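Side-chain contact in myosin-2 (Saccharomyces cerevisiae, PDB 6IXO), which carries organelles and other cargo along actin cables, binding cargo receptors through its globular tail domain, the part present in this chain, while its motor domain pulls on actin: residues A[121-126]-A[135-140]. Residues are numbered along the deposited sequence; the frame is centred on the assembly and turned at random.
Sequences SILTEE and EEYKEY
Ile122 meets the outer ends of two tyrosine rings, one branch to each, CD1 against Tyr140 and CG2 against Tyr137, a compact example of how a beta-branched residue can serve two aromatic neighbours one helical turn apart. Its CG1 lies anti to the carbonyl carbon (chi1 -77°), which carries the longer branch to Tyr140, where Ile122 CD1 approaches CE2 at 3.4 Å and also touches CZ and OH, meeting the ring obliquely. The other branch, CG2, lies anti to the backbone N and reaches Tyr137 CE1 at 4.0 Å, the two side chains running past one another and pointing opposite ways. Both rings reach across to the last turn of helix 97-124. Tyr137 also lies against the backbone of the helix end: its CE1 is 4.0 Å from Glu126 C, and its OH is 3.6 Å from Ile122 O, a contact rather than a bond. Leu123 adds a light touch at the phenol end, its CD2 4.4 Å from Tyr137 OH. An alanine at Ile122 would take away both branches and would probably open a gap between the rings' outer ends and helix 97-124, with Tyr140 losing its packing on CD1. The contact joins the end of helix 97-124 to the start of the long helix 134-180 in the cargo-binding tail; Ile122 also packs on Val141 and Val144 of that helix, while Tyr140 meets Trp66 of helix 53-67 edge-to-face.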
ATOM      1  N   SER A 121     -25.672  11.077  10.980  1.00 52.81           N
ATOM      2  CA  SER A 121     -26.258  12.276  11.557  1.00 52.30           C
ATOM      3  C   SER A 121     -27.615  12.606  10.931  1.00 49.16           C
ATOM      4  O   SER A 121     -28.538  13.092  11.613  1.00 51.89           O
ATOM      5  CB  SER A 121     -25.320  13.477  11.385  1.00 57.92           C
ATOM      6  OG  SER A 121     -25.997  14.668  11.798  1.00 66.27           O
ATOM      7  N   ILE A 122     -27.716  12.365   9.628  1.00 49.41           N
ATOM      8  CA  ILE A 122     -28.941  12.611   8.869  1.00 54.41           C
ATOM      9  C   ILE A 122     -30.050  11.651   9.298  1.00 53.21           C
ATOM     10  O   ILE A 122     -31.190  12.055   9.546  1.00 51.54           O
ATOM     11  CB  ILE A 122     -28.664  12.473   7.347  1.00 57.98           C
ATOM     12  CG1 ILE A 122     -27.940  13.721   6.830  1.00 55.66           C
ATOM     13  CG2 ILE A 122     -29.947  12.273   6.569  1.00 62.97           C
ATOM     14  CD1 ILE A 122     -27.183  13.494   5.505  1.00 50.45           C
ATOM     15  N   LEU A 123     -29.696  10.378   9.415  1.00 49.14           N
ATOM     16  CA  LEU A 123     -30.671   9.341   9.747  1.00 53.08           C
ATOM     17  C   LEU A 123     -31.135   9.426  11.197  1.00 57.43           C
ATOM     18  O   LEU A 123     -32.260   9.029  11.536  1.00 60.65           O
ATOM     19  CB  LEU A 123     -30.072   7.949   9.482  1.00 47.71           C
ATOM     20  CG  LEU A 123     -29.861   7.547   8.023  1.00 50.02           C
ATOM     21  CD1 LEU A 123     -29.127   6.210   7.918  1.00 47.98           C
ATOM     22  CD2 LEU A 123     -31.198   7.489   7.292  1.00 53.56           C
ATOM     23  N   THR A 124     -30.254   9.940  12.050  1.00 61.48           N
ATOM     24  CA  THR A 124     -30.509   9.993  13.488  1.00 67.90           C
ATOM     25  C   THR A 124     -31.153  11.293  13.961  1.00 71.85           C
ATOM     26  O   THR A 124     -32.061  11.265  14.775  1.00 74.60           O
ATOM     27  CB  THR A 124     -29.208   9.785  14.277  1.00 66.83           C
ATOM     28  OG1 THR A 124     -28.685   8.486  13.975  1.00 70.55           O
ATOM     29  CG2 THR A 124     -29.461   9.864  15.765  1.00 73.98           C
ATOM     30  N   GLU A 125     -30.677  12.429  13.465  1.00 80.37           N
ATOM     31  CA  GLU A 125     -31.094  13.727  14.007  1.00 90.20           C
ATOM     32  C   GLU A 125     -32.103  14.434  13.105  1.00 96.76           C
ATOM     33  O   GLU A 125     -33.093  14.993  13.582  1.00110.38           O
ATOM     34  CB  GLU A 125     -29.878  14.643  14.225  1.00 94.62           C
ATOM     35  CG  GLU A 125     -28.707  14.028  14.995  1.00103.96           C
ATOM     36  CD  GLU A 125     -28.880  14.061  16.507  1.00116.76           C
ATOM     37  OE1 GLU A 125     -30.030  13.998  16.992  1.00122.01           O
ATOM     38  OE2 GLU A 125     -27.854  14.153  17.214  1.00121.82           O
ATOM     39  N   GLU A 126     -31.848  14.399  11.801  1.00 93.91           N
ATOM     40  CA  GLU A 126     -32.630  15.157  10.829  1.00 95.05           C
ATOM     41  C   GLU A 126     -33.857  14.387  10.347  1.00103.56           C
ATOM     42  O   GLU A 126     -34.494  13.665  11.115  1.00108.89           O
ATOM     43  CB  GLU A 126     -31.745  15.543   9.640  1.00 84.56           C
ATOM     44  CG  GLU A 126     -30.294  15.749  10.044  1.00 77.27           C
ATOM     45  CD  GLU A 126     -29.561  16.767   9.198  1.00 78.01           C
ATOM     46  OE1 GLU A 126     -30.050  17.120   8.100  1.00 71.88           O
ATOM     47  OE2 GLU A 126     -28.476  17.208   9.644  1.00 82.19           O
ATOM     48  N   GLU A 135     -40.137  14.243   0.877  1.00105.21           N
ATOM     49  CA  GLU A 135     -39.734  13.479  -0.305  1.00103.96           C
ATOM     50  C   GLU A 135     -38.408  13.986  -0.881  1.00 95.90           C
ATOM     51  O   GLU A 135     -37.665  13.235  -1.524  1.00 94.28           O
ATOM     52  CB  GLU A 135     -40.821  13.528  -1.377  1.00110.26           C
ATOM     53  CG  GLU A 135     -40.766  12.368  -2.363  1.00114.37           C
ATOM     54  CD  GLU A 135     -41.478  12.675  -3.666  1.00120.21           C
ATOM     55  OE1 GLU A 135     -40.835  12.535  -4.728  1.00118.52           O
ATOM     56  OE2 GLU A 135     -42.671  13.055  -3.631  1.00126.26           O
ATOM     57  N   GLU A 136     -38.120  15.266  -0.663  1.00 88.73           N
ATOM     58  CA  GLU A 136     -36.807  15.807  -0.991  1.00 81.21           C
ATOM     59  C   GLU A 136     -35.758  15.249  -0.021  1.00 72.95           C
ATOM     60  O   GLU A 136     -34.638  14.925  -0.438  1.00 71.91           O
ATOM     61  CB  GLU A 136     -36.821  17.337  -0.955  1.00 83.04           C
ATOM     62  CG  GLU A 136     -37.131  17.983  -2.297  1.00 90.19           C
ATOM     63  CD  GLU A 136     -37.455  19.472  -2.186  1.00 99.35           C
ATOM     64  OE1 GLU A 136     -37.695  20.100  -3.235  1.00101.87           O
ATOM     65  OE2 GLU A 136     -37.468  20.018  -1.060  1.00102.99           O
ATOM     66  N   TYR A 137     -36.130  15.145   1.260  1.00 70.70           N
ATOM     67  CA  TYR A 137     -35.280  14.528   2.286  1.00 70.95           C
ATOM     68  C   TYR A 137     -34.929  13.086   1.874  1.00 68.36           C
ATOM     69  O   TYR A 137     -33.781  12.660   2.001  1.00 63.38           O
ATOM     70  CB  TYR A 137     -35.974  14.575   3.670  1.00 70.37           C
ATOM     71  CG  TYR A 137     -35.420  13.606   4.729  1.00 71.17           C
ATOM     72  CD1 TYR A 137     -34.361  13.969   5.568  1.00 69.07           C
ATOM     73  CD2 TYR A 137     -35.980  12.326   4.900  1.00 75.06           C
ATOM     74  CE1 TYR A 137     -33.861  13.071   6.547  1.00 71.21           C
ATOM     75  CE2 TYR A 137     -35.493  11.418   5.873  1.00 74.32           C
ATOM     76  CZ  TYR A 137     -34.433  11.794   6.693  1.00 74.00           C
ATOM     77  OH  TYR A 137     -33.960  10.895   7.647  1.00 70.18           O
ATOM     78  N   LYS A 138     -35.919  12.362   1.352  1.00 69.39           N
ATOM     79  CA  LYS A 138     -35.741  11.019   0.779  1.00 67.34           C
ATOM     80  C   LYS A 138     -34.659  10.960  -0.301  1.00 65.61           C
ATOM     81  O   LYS A 138     -33.773  10.084  -0.285  1.00 58.88           O
ATOM     82  CB  LYS A 138     -37.068  10.551   0.195  1.00 71.05           C
ATOM     83  CG  LYS A 138     -37.135   9.129  -0.307  1.00 73.09           C
ATOM     84  CD  LYS A 138     -38.600   8.824  -0.695  1.00 80.09           C
ATOM     85  CE  LYS A 138     -38.755   7.412  -1.240  1.00 84.71           C
ATOM     86  NZ  LYS A 138     -37.570   7.058  -2.081  1.00 83.93           N
ATOM     87  N   GLU A 139     -34.739  11.905  -1.232  1.00 67.90           N
ATOM     88  CA  GLU A 139     -33.767  12.030  -2.305  1.00 69.88           C
ATOM     89  C   GLU A 139     -32.407  12.389  -1.715  1.00 69.62           C
ATOM     90  O   GLU A 139     -31.356  11.984  -2.223  1.00 62.41           O
ATOM     91  CB  GLU A 139     -34.219  13.087  -3.313  1.00 68.47           C
ATOM     92  N   TYR A 140     -32.436  13.160  -0.633  1.00 69.72           N
ATOM     93  CA  TYR A 140     -31.212  13.554   0.045  1.00 59.16           C
ATOM     94  C   TYR A 140     -30.500  12.369   0.708  1.00 54.03           C
ATOM     95  O   TYR A 140     -29.286  12.180   0.546  1.00 51.54           O
ATOM     96  CB  TYR A 140     -31.520  14.620   1.088  1.00 59.70           C
ATOM     97  CG  TYR A 140     -30.292  15.129   1.768  1.00 60.56           C
ATOM     98  CD1 TYR A 140     -29.166  15.470   1.034  1.00 64.62           C
ATOM     99  CD2 TYR A 140     -30.247  15.273   3.141  1.00 64.94           C
ATOM    100  CE1 TYR A 140     -28.026  15.940   1.654  1.00 64.17           C
ATOM    101  CE2 TYR A 140     -29.122  15.750   3.768  1.00 66.80           C
ATOM    102  CZ  TYR A 140     -28.013  16.078   3.024  1.00 67.10           C
ATOM    103  OH  TYR A 140     -26.884  16.548   3.648  1.00 69.60           O
TER